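Side-chain contacts in leucine aminopeptidase (Legionella pneumophila, PDB 5GNE), which probably removes amino-terminal residues from peptides as a zinc-dependent exopeptidase of the M28 family: residues 9-14 with 80-85; 107-112 with 357-362; 112-117 with 208-213; 320-323 with 327-330. All blocks are in the same frame, centred on the assembly; numbering follows the deposited sequence.

Contact 1 (9-14 with 80-85)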
loop_
_atom_site.group_PDB
_atom_site.type_symbol
_atom_site.label_atom_id
_atom_site.label_comp_id
_atom_site.label_asym_id
_atom_site.label_seq_id
_atom_site.Cartn_x
_atom_site.Cartn_y
_atom_site.Cartn_z
ATOM N N ARG A 9 -19.394 1.685 8.900
ATOM C CA ARG A 9 -19.286 0.442 9.613
ATOM C C ARG A 9 -17.840 -0.002 9.565
ATOM O O ARG A 9 -17.273 -0.240 8.493
ATOM C CB ARG A 9 -20.232 -0.608 9.031
ATOM C CG ARG A 9 -21.694 -0.209 9.219
ATOM C CD ARG A 9 -22.657 -1.309 8.762
ATOM N NE ARG A 9 -22.779 -1.359 7.315
ATOM C CZ ARG A 9 -23.600 -2.183 6.691
ATOM N NH1 ARG A 9 -24.334 -3.027 7.407
ATOM N NH2 ARG A 9 -23.679 -2.174 5.367
ATOM N N ILE A 10 -17.236 -0.102 10.745
ATOM C CA ILE A 10 -15.796 -0.352 10.834
ATOM C C ILE A 10 -15.519 -1.409 11.868
ATOM O O ILE A 10 -16.334 -1.655 12.764
ATOM C CB ILE A 10 -14.996 0.907 11.205
ATOM C CG1 ILE A 10 -15.337 1.382 12.617
ATOM C CG2 ILE A 10 -15.285 2.047 10.257
ATOM C CD1 ILE A 10 -14.529 2.609 13.000
ATOM N N ILE A 11 -14.358 -2.043 11.728
ATOM C CA ILE A 11 -13.907 -3.029 12.696
ATOM C C ILE A 11 -12.730 -2.440 13.460
ATOM O O ILE A 11 -11.793 -1.918 12.866
ATOM C CB ILE A 11 -13.526 -4.346 12.009
ATOM C CG1 ILE A 11 -14.800 -4.991 11.444
ATOM C CG2 ILE A 11 -12.828 -5.300 12.981
ATOM C CD1 ILE A 11 -14.503 -6.141 10.534
ATOM N N VAL A 12 -12.827 -2.450 14.782
ATOM C CA VAL A 12 -11.778 -1.934 15.661
ATOM C C VAL A 12 -11.392 -2.912 16.760
ATOM O O VAL A 12 -12.171 -3.757 17.147
ATOM C CB VAL A 12 -12.217 -0.638 16.317
ATOM C CG1 VAL A 12 -12.441 0.425 15.236
ATOM C CG2 VAL A 12 -13.491 -0.893 17.116
ATOM N N SER A 13 -10.179 -2.778 17.287
ATOM C CA SER A 13 -9.784 -3.537 18.490
ATOM C C SER A 13 -10.717 -3.176 19.637
ATOM O O SER A 13 -11.253 -2.060 19.700
ATOM C CB SER A 13 -8.372 -3.223 18.906
ATOM O OG SER A 13 -8.369 -1.908 19.435
ATOM N N ASN A 14 -10.931 -4.107 20.546
ATOM C CA ASN A 14 -11.727 -3.765 21.717
ATOM C C ASN A 14 -11.168 -2.566 22.473
ATOM O O ASN A 14 -11.914 -1.766 23.044
ATOM C CB ASN A 14 -11.900 -4.989 22.591
ATOM C CG ASN A 14 -12.883 -5.981 21.974
ATOM O OD1 ASN A 14 -13.642 -5.620 21.066
ATOM N ND2 ASN A 14 -12.861 -7.215 22.423
ATOM N N ASP A 80 -15.098 -12.326 12.507
ATOM C CA ASP A 80 -14.049 -13.331 12.674
ATOM C C ASP A 80 -13.090 -13.378 11.487
ATOM O O ASP A 80 -11.871 -13.422 11.664
ATOM C CB ASP A 80 -14.653 -14.727 12.912
ATOM C CG ASP A 80 -13.602 -15.830 12.901
ATOM O OD1 ASP A 80 -12.855 -15.963 13.898
ATOM O OD2 ASP A 80 -13.509 -16.562 11.891
ATOM N N LYS A 81 -13.626 -13.370 10.277
ATOM C CA LYS A 81 -12.788 -13.599 9.120
ATOM C C LYS A 81 -11.944 -12.379 8.743
ATOM O O LYS A 81 -10.884 -12.542 8.150
ATOM C CB LYS A 81 -13.655 -14.042 7.923
ATOM C CG LYS A 81 -13.219 -15.383 7.295
ATOM C CD LYS A 81 -13.624 -16.616 8.139
ATOM C CE LYS A 81 -13.462 -17.937 7.363
ATOM N NZ LYS A 81 -12.811 -19.016 8.173
ATOM N N LEU A 82 -12.378 -11.171 9.107
ATOM C CA LEU A 82 -11.574 -9.972 8.842
ATOM C C LEU A 82 -10.607 -9.653 10.010
ATOM O O LEU A 82 -9.906 -8.641 9.958
ATOM C CB LEU A 82 -12.466 -8.754 8.574
ATOM C CG LEU A 82 -13.482 -8.793 7.424
ATOM C CD1 LEU A 82 -14.129 -7.432 7.180
ATOM C CD2 LEU A 82 -12.857 -9.321 6.137
ATOM N N THR A 83 -10.565 -10.491 11.051
ATOM C CA THR A 83 -9.614 -10.242 12.144
ATOM C C THR A 83 -8.713 -11.445 12.435
ATOM O O THR A 83 -8.017 -11.479 13.423
ATOM C CB THR A 83 -10.324 -9.851 13.454
ATOM O OG1 THR A 83 -11.209 -10.898 13.852
ATOM C CG2 THR A 83 -11.123 -8.581 13.272
ATOM N N SER A 84 -8.725 -12.419 11.542
ATOM C CA SER A 84 -7.881 -13.590 11.647
ATOM C C SER A 84 -7.368 -13.938 10.279
ATOM O O SER A 84 -7.996 -13.607 9.291
ATOM C CB SER A 84 -8.680 -14.747 12.233
ATOM O OG SER A 84 -9.755 -15.068 11.369
ATOM N N TYR A 85 -6.240 -14.624 10.206
ATOM C CA TYR A 85 -5.770 -15.104 8.914
ATOM C C TYR A 85 -5.156 -16.478 8.991
ATOM O O TYR A 85 -4.519 -16.826 9.966
ATOM C CB TYR A 85 -4.769 -14.113 8.292
ATOM C CG TYR A 85 -3.450 -13.969 9.025
ATOM C CD1 TYR A 85 -2.352 -14.783 8.730
ATOM C CD2 TYR A 85 -3.297 -12.998 10.006
ATOM C CE1 TYR A 85 -1.135 -14.631 9.412
ATOM C CE2 TYR A 85 -2.090 -12.837 10.691
ATOM C CZ TYR A 85 -1.013 -13.652 10.393
ATOM O OH TYR A 85 0.172 -13.477 11.080
#
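The side chain of I11 reaches from the four-stranded antiparallel sheet of the N-terminal region to L82 and T83, at the C-terminal side of helix 75-81. Its two branches divide the work. The long arm ends in CD1, which lies 3.6 Å from L82 CD1 and also rests on L82 CB, the two side chains running at about a right angle to each other. The short arm, CG2, meets the methyl CG2 of T83 at 3.7 Å. A beta-branched residue suits this strand position, since one side chain can serve two neighbours at once. L82 is a purely apolar partner, whereas T83 has to be sorted: its chi1 of 59° puts CG2 against I11 and sends OG1 back to the carbonyl of L79, one turn earlier. Further out, F35 of strand 33-38 and Y313 also touch I11, and Y64 of helix 62-65 packs on L82, adding aromatic neighbours to the patch. Behind the touching residues the turn is held at D80 O. T83 N and S84 OG approach that oxygen from opposite faces of the carbonyl plane, the S84 OG to D80 O bond measuring 2.7 Å with OG 35° out of the plane.

Contact 2 (107-112 with 357-362)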
loop_
_atom_site.group_PDB
_atom_site.type_symbol
_atom_site.label_atom_id
_atom_site.label_comp_id
_atom_site.label_asym_id
_atom_site.label_seq_id
_atom_site.Cartn_x
_atom_site.Cartn_y
_atom_site.Cartn_z
ATOM N N GLU A 107 20.876 -0.946 -13.261
ATOM C CA GLU A 107 21.686 0.078 -13.929
ATOM C C GLU A 107 20.855 1.194 -14.564
ATOM O O GLU A 107 21.390 2.229 -14.943
ATOM C CB GLU A 107 22.583 -0.569 -14.994
ATOM C CG GLU A 107 23.702 -1.418 -14.413
ATOM C CD GLU A 107 24.411 -2.263 -15.464
ATOM O OE1 GLU A 107 24.978 -1.685 -16.417
ATOM O OE2 GLU A 107 24.413 -3.510 -15.326
ATOM N N GLN A 108 19.548 0.991 -14.674
ATOM C CA GLN A 108 18.683 2.028 -15.209
ATOM C C GLN A 108 17.951 2.827 -14.139
ATOM O O GLN A 108 17.207 3.748 -14.456
ATOM C CB GLN A 108 17.681 1.415 -16.170
ATOM C CG GLN A 108 18.350 0.675 -17.289
ATOM C CD GLN A 108 17.552 0.742 -18.565
ATOM O OE1 GLN A 108 16.635 -0.057 -18.780
ATOM N NE2 GLN A 108 17.870 1.722 -19.413
ATOM N N ILE A 109 18.161 2.500 -12.870
ATOM C CA ILE A 109 17.528 3.286 -11.825
ATOM C C ILE A 109 18.086 4.687 -11.826
ATOM O O ILE A 109 19.301 4.873 -11.732
ATOM C CB ILE A 109 17.730 2.708 -10.429
ATOM C CG1 ILE A 109 17.003 1.363 -10.297
ATOM C CG2 ILE A 109 17.239 3.700 -9.381
ATOM C CD1 ILE A 109 17.483 0.544 -9.084
ATOM N N ASP A 110 17.190 5.657 -11.974
ATOM C CA ASP A 110 17.533 7.067 -11.965
ATOM C C ASP A 110 17.086 7.733 -10.652
ATOM O O ASP A 110 15.951 8.202 -10.536
ATOM C CB ASP A 110 16.906 7.763 -13.182
ATOM C CG ASP A 110 17.347 9.221 -13.324
ATOM O OD1 ASP A 110 18.063 9.727 -12.434
ATOM O OD2 ASP A 110 16.991 9.861 -14.339
ATOM N N PRO A 111 17.977 7.775 -9.652
ATOM C CA PRO A 111 17.693 8.371 -8.340
ATOM C C PRO A 111 17.126 9.801 -8.383
ATOM O O PRO A 111 16.317 10.182 -7.531
ATOM C CB PRO A 111 19.060 8.357 -7.656
ATOM C CG PRO A 111 19.753 7.210 -8.256
ATOM C CD PRO A 111 19.325 7.193 -9.702
ATOM N N ALA A 112 17.549 10.590 -9.360
ATOM C CA ALA A 112 17.029 11.947 -9.489
ATOM C C ALA A 112 15.531 11.931 -9.805
ATOM O O ALA A 112 14.768 12.772 -9.321
ATOM C CB ALA A 112 17.790 12.709 -10.562
ATOM N N HIS A 357 18.048 4.873 0.572
ATOM C CA HIS A 357 17.069 3.921 1.087
ATOM C C HIS A 357 15.945 3.604 0.086
ATOM O O HIS A 357 15.610 2.449 -0.152
ATOM C CB HIS A 357 16.507 4.501 2.397
ATOM C CG HIS A 357 16.066 3.479 3.394
ATOM N ND1 HIS A 357 16.781 2.332 3.660
ATOM C CD2 HIS A 357 15.043 3.489 4.286
ATOM C CE1 HIS A 357 16.179 1.643 4.609
ATOM N NE2 HIS A 357 15.128 2.335 5.017
ATOM N N MET A 358 15.434 4.642 -0.553
ATOM C CA MET A 358 14.459 4.508 -1.616
ATOM C C MET A 358 15.019 3.794 -2.826
ATOM O O MET A 358 14.356 2.906 -3.397
ATOM C CB MET A 358 13.963 5.880 -2.003
ATOM C CG MET A 358 13.249 6.552 -0.862
ATOM S SD MET A 358 12.450 8.039 -1.404
ATOM C CE MET A 358 11.848 8.612 0.121
ATOM N N VAL A 359 16.248 4.147 -3.200
ATOM C CA VAL A 359 16.897 3.452 -4.299
ATOM C C VAL A 359 16.933 1.955 -3.987
ATOM O O VAL A 359 16.652 1.143 -4.851
ATOM C CB VAL A 359 18.347 3.962 -4.562
ATOM C CG1 VAL A 359 19.106 2.965 -5.437
ATOM C CG2 VAL A 359 18.336 5.330 -5.223
ATOM N N ASN A 360 17.244 1.581 -2.747
ATOM C CA ASN A 360 17.264 0.159 -2.390
ATOM C C ASN A 360 15.874 -0.501 -2.494
ATOM O O ASN A 360 15.765 -1.618 -2.994
ATOM C CB ASN A 360 17.859 -0.053 -0.998
ATOM C CG ASN A 360 19.405 0.060 -0.984
ATOM O OD1 ASN A 360 20.072 -0.072 -2.026
ATOM N ND2 ASN A 360 19.970 0.286 0.204
ATOM N N PHE A 361 14.816 0.177 -2.039
ATOM C CA PHE A 361 13.448 -0.328 -2.256
ATOM C C PHE A 361 13.106 -0.438 -3.745
ATOM O O PHE A 361 12.448 -1.393 -4.165
ATOM C CB PHE A 361 12.415 0.561 -1.573
ATOM C CG PHE A 361 12.296 0.335 -0.096
ATOM C CD1 PHE A 361 13.077 1.059 0.791
ATOM C CD2 PHE A 361 11.417 -0.610 0.404
ATOM C CE1 PHE A 361 12.989 0.851 2.168
ATOM C CE2 PHE A 361 11.312 -0.816 1.781
ATOM C CZ PHE A 361 12.102 -0.083 2.664
ATOM N N THR A 362 13.583 0.503 -4.554
ATOM C CA THR A 362 13.419 0.352 -6.002
ATOM C C THR A 362 14.135 -0.878 -6.537
ATOM O O THR A 362 13.564 -1.631 -7.329
ATOM C CB THR A 362 13.920 1.604 -6.769
ATOM O OG1 THR A 362 13.314 2.753 -6.186
ATOM C CG2 THR A 362 13.525 1.551 -8.223
#
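I109 and V359, with T362 one helical turn further on, carry most of this contact between the lead-in to helix 111-123 and the flank of the C-terminal helix 355-373. I109 lies against T362 with its CG1 4.1 Å from T362 CG2, the two side chains sliding past each other in opposite directions; the shorter branch is turned to V359, more loosely, with I109 CG2 4.4 Å from V359 CG1. V359 uses its other methyl for the proline ring, V359 CG2 lying 3.8 Å from P111 CG. P111 suits the first turn of a helix, where its missing N-H costs no bond, and D110 just before it is the N-cap, OD1 taking a weak bond from A112 N. T362 shows why a threonine can sit on an apolar helix face: with chi1 -51° its hydroxyl folds back and OG1 bonds to M358 O at 3.0 Å, 42° above the carbonyl plane, while CG2 is left to meet I109. K363 and L366 of the same helix extend the surface under I109. The side-chain touches between the two segments are carbon to carbon, so the fit rests mainly on the shapes of branched side chains, at a border only partly shielded from solvent, with no directional bond fixing the register.

Contact 3 (112-117 with 208-213)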
loop_
_atom_site.group_PDB
_atom_site.type_symbol
_atom_site.label_atom_id
_atom_site.label_comp_id
_atom_site.label_asym_id
_atom_site.label_seq_id
_atom_site.Cartn_x
_atom_site.Cartn_y
_atom_site.Cartn_z
ATOM N N ALA A 112 17.549 10.590 -9.360
ATOM C CA ALA A 112 17.029 11.947 -9.489
ATOM C C ALA A 112 15.531 11.931 -9.805
ATOM O O ALA A 112 14.768 12.772 -9.321
ATOM C CB ALA A 112 17.790 12.709 -10.562
ATOM N N LYS A 113 15.110 10.954 -10.602
ATOM C CA LYS A 113 13.725 10.888 -11.024
ATOM C C LYS A 113 12.866 10.516 -9.812
ATOM O O LYS A 113 11.768 11.064 -9.624
ATOM C CB LYS A 113 13.569 9.855 -12.134
ATOM C CG LYS A 113 14.073 10.261 -13.524
ATOM C CD LYS A 113 13.015 10.812 -14.449
ATOM C CE LYS A 113 13.607 11.030 -15.837
ATOM N NZ LYS A 113 12.551 11.250 -16.858
ATOM N N ILE A 114 13.386 9.607 -8.982
ATOM C CA ILE A 114 12.775 9.295 -7.688
ATOM C C ILE A 114 12.569 10.550 -6.852
ATOM O O ILE A 114 11.455 10.843 -6.412
ATOM C CB ILE A 114 13.613 8.297 -6.847
ATOM C CG1 ILE A 114 13.744 6.936 -7.531
ATOM C CG2 ILE A 114 12.978 8.067 -5.493
ATOM C CD1 ILE A 114 14.478 5.911 -6.669
ATOM N N TRP A 115 13.656 11.285 -6.633
ATOM C CA TRP A 115 13.626 12.464 -5.778
ATOM C C TRP A 115 12.637 13.491 -6.304
ATOM O O TRP A 115 11.878 14.072 -5.523
ATOM C CB TRP A 115 15.034 13.064 -5.649
ATOM C CG TRP A 115 15.156 14.098 -4.569
ATOM C CD1 TRP A 115 15.198 15.462 -4.720
ATOM C CD2 TRP A 115 15.158 13.852 -3.159
ATOM N NE1 TRP A 115 15.286 16.067 -3.489
ATOM C CE2 TRP A 115 15.254 15.100 -2.511
ATOM C CE3 TRP A 115 15.109 12.688 -2.375
ATOM C CZ2 TRP A 115 15.303 15.223 -1.124
ATOM C CZ3 TRP A 115 15.151 12.811 -0.999
ATOM C CH2 TRP A 115 15.250 14.068 -0.387
ATOM N N GLN A 116 12.603 13.670 -7.623
ATOM C CA GLN A 116 11.690 14.637 -8.214
ATOM C C GLN A 116 10.228 14.340 -7.857
ATOM O O GLN A 116 9.457 15.255 -7.532
ATOM C CB GLN A 116 11.856 14.681 -9.721
ATOM C CG GLN A 116 11.127 15.868 -10.319
ATOM C CD GLN A 116 11.482 16.097 -11.767
ATOM O OE1 GLN A 116 12.367 15.432 -12.314
ATOM N NE2 GLN A 116 10.821 17.068 -12.391
ATOM N N THR A 117 9.867 13.056 -7.889
ATOM C CA THR A 117 8.507 12.624 -7.551
ATOM C C THR A 117 8.159 13.031 -6.134
ATOM O O THR A 117 7.103 13.616 -5.890
ATOM C CB THR A 117 8.313 11.099 -7.691
ATOM O OG1 THR A 117 8.490 10.710 -9.055
ATOM C CG2 THR A 117 6.911 10.700 -7.276
ATOM N N GLY A 208 6.763 5.568 -0.936
ATOM C CA GLY A 208 6.253 4.397 -1.610
ATOM C C GLY A 208 5.802 4.665 -3.035
ATOM O O GLY A 208 6.189 3.952 -3.960
ATOM N N ILE A 209 5.018 5.719 -3.223
ATOM C CA ILE A 209 4.582 6.116 -4.555
ATOM C C ILE A 209 5.775 6.367 -5.475
ATOM O O ILE A 209 5.816 5.886 -6.606
ATOM C CB ILE A 209 3.742 7.404 -4.518
ATOM C CG1 ILE A 209 2.379 7.135 -3.891
ATOM C CG2 ILE A 209 3.592 7.974 -5.927
ATOM C CD1 ILE A 209 1.488 6.270 -4.756
ATOM N N SER A 210 6.750 7.128 -4.999
ATOM C CA SER A 210 7.882 7.453 -5.860
ATOM C C SER A 210 8.620 6.184 -6.290
ATOM O O SER A 210 9.049 6.049 -7.438
ATOM C CB SER A 210 8.837 8.436 -5.158
ATOM O OG SER A 210 9.593 7.788 -4.144
ATOM N N VAL A 211 8.809 5.275 -5.347
ATOM C CA VAL A 211 9.527 4.044 -5.634
ATOM C C VAL A 211 8.865 3.230 -6.736
ATOM O O VAL A 211 9.536 2.740 -7.643
ATOM C CB VAL A 211 9.684 3.204 -4.364
ATOM C CG1 VAL A 211 10.114 1.760 -4.685
ATOM C CG2 VAL A 211 10.699 3.905 -3.431
ATOM N N GLU A 212 7.548 3.105 -6.684
ATOM C CA GLU A 212 6.860 2.292 -7.679
ATOM C C GLU A 212 6.773 3.023 -8.997
ATOM O O GLU A 212 6.744 2.371 -10.057
ATOM C CB GLU A 212 5.471 1.842 -7.184
ATOM C CG GLU A 212 4.397 2.901 -7.105
ATOM C CD GLU A 212 3.021 2.306 -6.781
ATOM O OE1 GLU A 212 2.813 1.080 -6.953
ATOM O OE2 GLU A 212 2.152 3.063 -6.310
ATOM N N LEU A 213 6.726 4.353 -8.957
ATOM C CA LEU A 213 6.730 5.121 -10.206
ATOM C C LEU A 213 8.034 4.908 -10.945
ATOM O O LEU A 213 8.025 4.657 -12.147
ATOM C CB LEU A 213 6.516 6.610 -9.954
ATOM C CG LEU A 213 5.074 7.036 -10.237
ATOM C CD1 LEU A 213 4.867 8.477 -9.849
ATOM C CD2 LEU A 213 4.698 6.815 -11.714
#
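T117 packs its methyl on S210, CG2 standing 3.6 Å from S210 CB and 3.7 Å from S210 CA, so it presses on the backbone of the other helix as well as on the side chain. The same methyl reaches L213, one turn further along, with T117 CG2 4.0 Å from L213 CD1. Serine suits the place because it is short: the CA atoms of T117 and S210 come to 5.5 Å of each other. A carbon-to-oxygen van der Waals touch adds to these apolar ones, as I114, one turn back from T117, sets its branch methyl CG2 3.7 Å from S210 OG. The two segments belong to helices 111-123 and 202-221 of the alpha/beta zinc-exopeptidase fold, and they run in broadly opposite directions, the axes of the two segments 8.7 Å apart at closest approach and at an angle of 142°. Helix 202-221 also carries the zinc ligand D204, whose side chain is about 12 Å from that of S210. W140 of helix 132-151 packs on both T117 and L213. Among the polar bonds, with chi1 -64° T117 OG1 folds back onto K113 O in a weak bond and leaves CG2 for the neighbouring helix. At chi1 74° S210 OG tucks back over its own helix, where it bonds to S207 O, and a weak bond to N118 ND2 links it to helix 111-123.

Contact 4 (320-323 with 327-330)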
loop_
_atom_site.group_PDB
_atom_site.type_symbol
_atom_site.label_atom_id
_atom_site.label_comp_id
_atom_site.label_asym_id
_atom_site.label_seq_id
_atom_site.Cartn_x
_atom_site.Cartn_y
_atom_site.Cartn_z
ATOM N N ASN A 320 -5.952 -5.720 3.080
ATOM C CA ASN A 320 -7.098 -6.001 2.217
ATOM C C ASN A 320 -6.829 -7.140 1.221
ATOM O O ASN A 320 -7.710 -7.966 0.938
ATOM C CB ASN A 320 -7.541 -4.740 1.513
ATOM C CG ASN A 320 -8.302 -3.808 2.444
ATOM O OD1 ASN A 320 -9.174 -4.248 3.188
ATOM N ND2 ASN A 320 -7.945 -2.523 2.439
ATOM N N TRP A 321 -5.607 -7.216 0.712
ATOM C CA TRP A 321 -5.273 -8.344 -0.139
ATOM C C TRP A 321 -5.276 -9.684 0.635
ATOM O O TRP A 321 -5.883 -10.658 0.177
ATOM C CB TRP A 321 -3.908 -8.117 -0.826
ATOM C CG TRP A 321 -3.928 -7.010 -1.839
ATOM C CD1 TRP A 321 -3.553 -5.719 -1.630
ATOM C CD2 TRP A 321 -4.396 -7.075 -3.218
ATOM N NE1 TRP A 321 -3.732 -4.971 -2.793
ATOM C CE2 TRP A 321 -4.237 -5.777 -3.777
ATOM C CE3 TRP A 321 -4.901 -8.101 -4.027
ATOM C CZ2 TRP A 321 -4.578 -5.476 -5.101
ATOM C CZ3 TRP A 321 -5.248 -7.798 -5.370
ATOM C CH2 TRP A 321 -5.085 -6.498 -5.883
ATOM N N THR A 322 -4.581 -9.766 1.772
ATOM C CA THR A 322 -4.514 -11.044 2.441
ATOM C C THR A 322 -5.906 -11.450 2.950
ATOM O O THR A 322 -6.227 -12.623 2.954
ATOM C CB THR A 322 -3.472 -11.095 3.572
ATOM O OG1 THR A 322 -4.066 -10.806 4.838
ATOM C CG2 THR A 322 -2.374 -10.141 3.302
ATOM N N ASN A 323 -6.734 -10.492 3.358
ATOM C CA ASN A 323 -8.103 -10.837 3.758
ATOM C C ASN A 323 -8.893 -11.516 2.658
ATOM O O ASN A 323 -9.829 -12.247 2.954
ATOM C CB ASN A 323 -8.888 -9.596 4.193
ATOM C CG ASN A 323 -8.571 -9.190 5.597
ATOM O OD1 ASN A 323 -7.996 -9.959 6.319
ATOM N ND2 ASN A 323 -8.946 -7.984 5.990
ATOM N N LYS A 327 -1.702 -13.449 -1.944
ATOM C CA LYS A 327 -0.373 -13.485 -1.328
ATOM C C LYS A 327 0.301 -12.127 -1.344
ATOM O O LYS A 327 0.350 -11.435 -2.343
ATOM C CB LYS A 327 0.507 -14.520 -2.010
ATOM C CG LYS A 327 0.044 -15.951 -1.734
ATOM C CD LYS A 327 0.877 -16.949 -2.507
ATOM C CE LYS A 327 0.536 -18.371 -2.153
ATOM N NZ LYS A 327 1.600 -19.267 -2.664
ATOM N N THR A 328 0.896 -11.794 -0.224
ATOM C CA THR A 328 1.257 -10.443 0.100
ATOM C C THR A 328 2.628 -10.366 0.733
ATOM O O THR A 328 2.985 -11.207 1.533
ATOM C CB THR A 328 0.171 -9.886 1.038
ATOM O OG1 THR A 328 -0.816 -9.184 0.264
ATOM C CG2 THR A 328 0.710 -8.994 2.086
ATOM N N THR A 329 3.412 -9.369 0.348
ATOM C CA THR A 329 4.653 -9.069 1.062
ATOM C C THR A 329 4.801 -7.557 1.268
ATOM O O THR A 329 4.343 -6.763 0.442
ATOM C CB THR A 329 5.885 -9.621 0.320
ATOM O OG1 THR A 329 7.055 -9.350 1.097
ATOM C CG2 THR A 329 6.058 -8.960 -1.029
ATOM N N TYR A 330 5.429 -7.161 2.367
ATOM C CA TYR A 330 5.503 -5.747 2.751
ATOM C C TYR A 330 6.883 -5.358 3.308
ATOM O O TYR A 330 7.141 -5.510 4.498
ATOM C CB TYR A 330 4.370 -5.437 3.758
ATOM C CG TYR A 330 4.277 -4.019 4.324
ATOM C CD1 TYR A 330 4.976 -2.940 3.774
ATOM C CD2 TYR A 330 3.469 -3.767 5.418
ATOM C CE1 TYR A 330 4.882 -1.665 4.330
ATOM C CE2 TYR A 330 3.363 -2.504 5.972
ATOM C CZ TYR A 330 4.072 -1.466 5.429
ATOM O OH TYR A 330 3.930 -0.219 5.993
#
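NE1 in the five-membered ring of W321 is hydrogen-bonded to Y235 OH, while CB of the same tryptophan lies 3.4 Å from T328 OG1, where helix 318-323 meets the strand. T322, the next residue of the helix, brings its CG2 to 3.5 Å from the same T328 OG1. These two approaches to the hydroxyl are van der Waals touches, and the rest of the contact is of the same kind. T322 CG2 faces the branch point of its partner, lying 3.4 Å from T328 CB and 3.5 Å from T328 CG2, with the two threonine side chains crossing at about a right angle. The methyl of T322 thus sits over the fork of T328, close to both of its arms; its chi1 of 94°, well off the staggered value, swings CG2 close to the backbone N and onto T328. Beta-branched T328 suits an extended strand, and its compact side chain lets the helix come close. W321 behaves differently: its CB begins in the direction of the strand, but with chi1 -68° the indole leads away, and T328 OG1 meets the ring system obliquely. The rings of F252 and F326 meet the indole edge-to-face, so a large buried flat group has both a polar tie and aromatic neighbours. The chain makes a tight return here, just three residues separating 320-323 from 327-330. Helix 318-323 is thereby laid against strand 328-332 of the eight-stranded mixed sheet, where V262 of the parallel neighbour strand 259-264 touches both W321 and T328, and V249 of helix 243-254 packs on the indole.

How the contacts relate
Contact 1 comes first along the chain and belongs to the small four-stranded N-terminal sheet. Contacts 2 and 3 lie on the opposite side of the chain's centre, about 37 and 33 Å from contact 1, centre to centre. They form one cluster, with centres 8 Å apart: both use helix 111-123, which packs on helix 355-373 in one and in the other on helix 202-221, which carries a zinc ligand. I114 and V211 touch T362 between them. Contact 4, on the eight-stranded sheet, lies between these extremes; N323 packs beside K81 and L82 of contact 1. Contact 2 joins early and late chain, enclosing contacts 3 and 4, so helix 111-123 forms one body with the zinc-binding core.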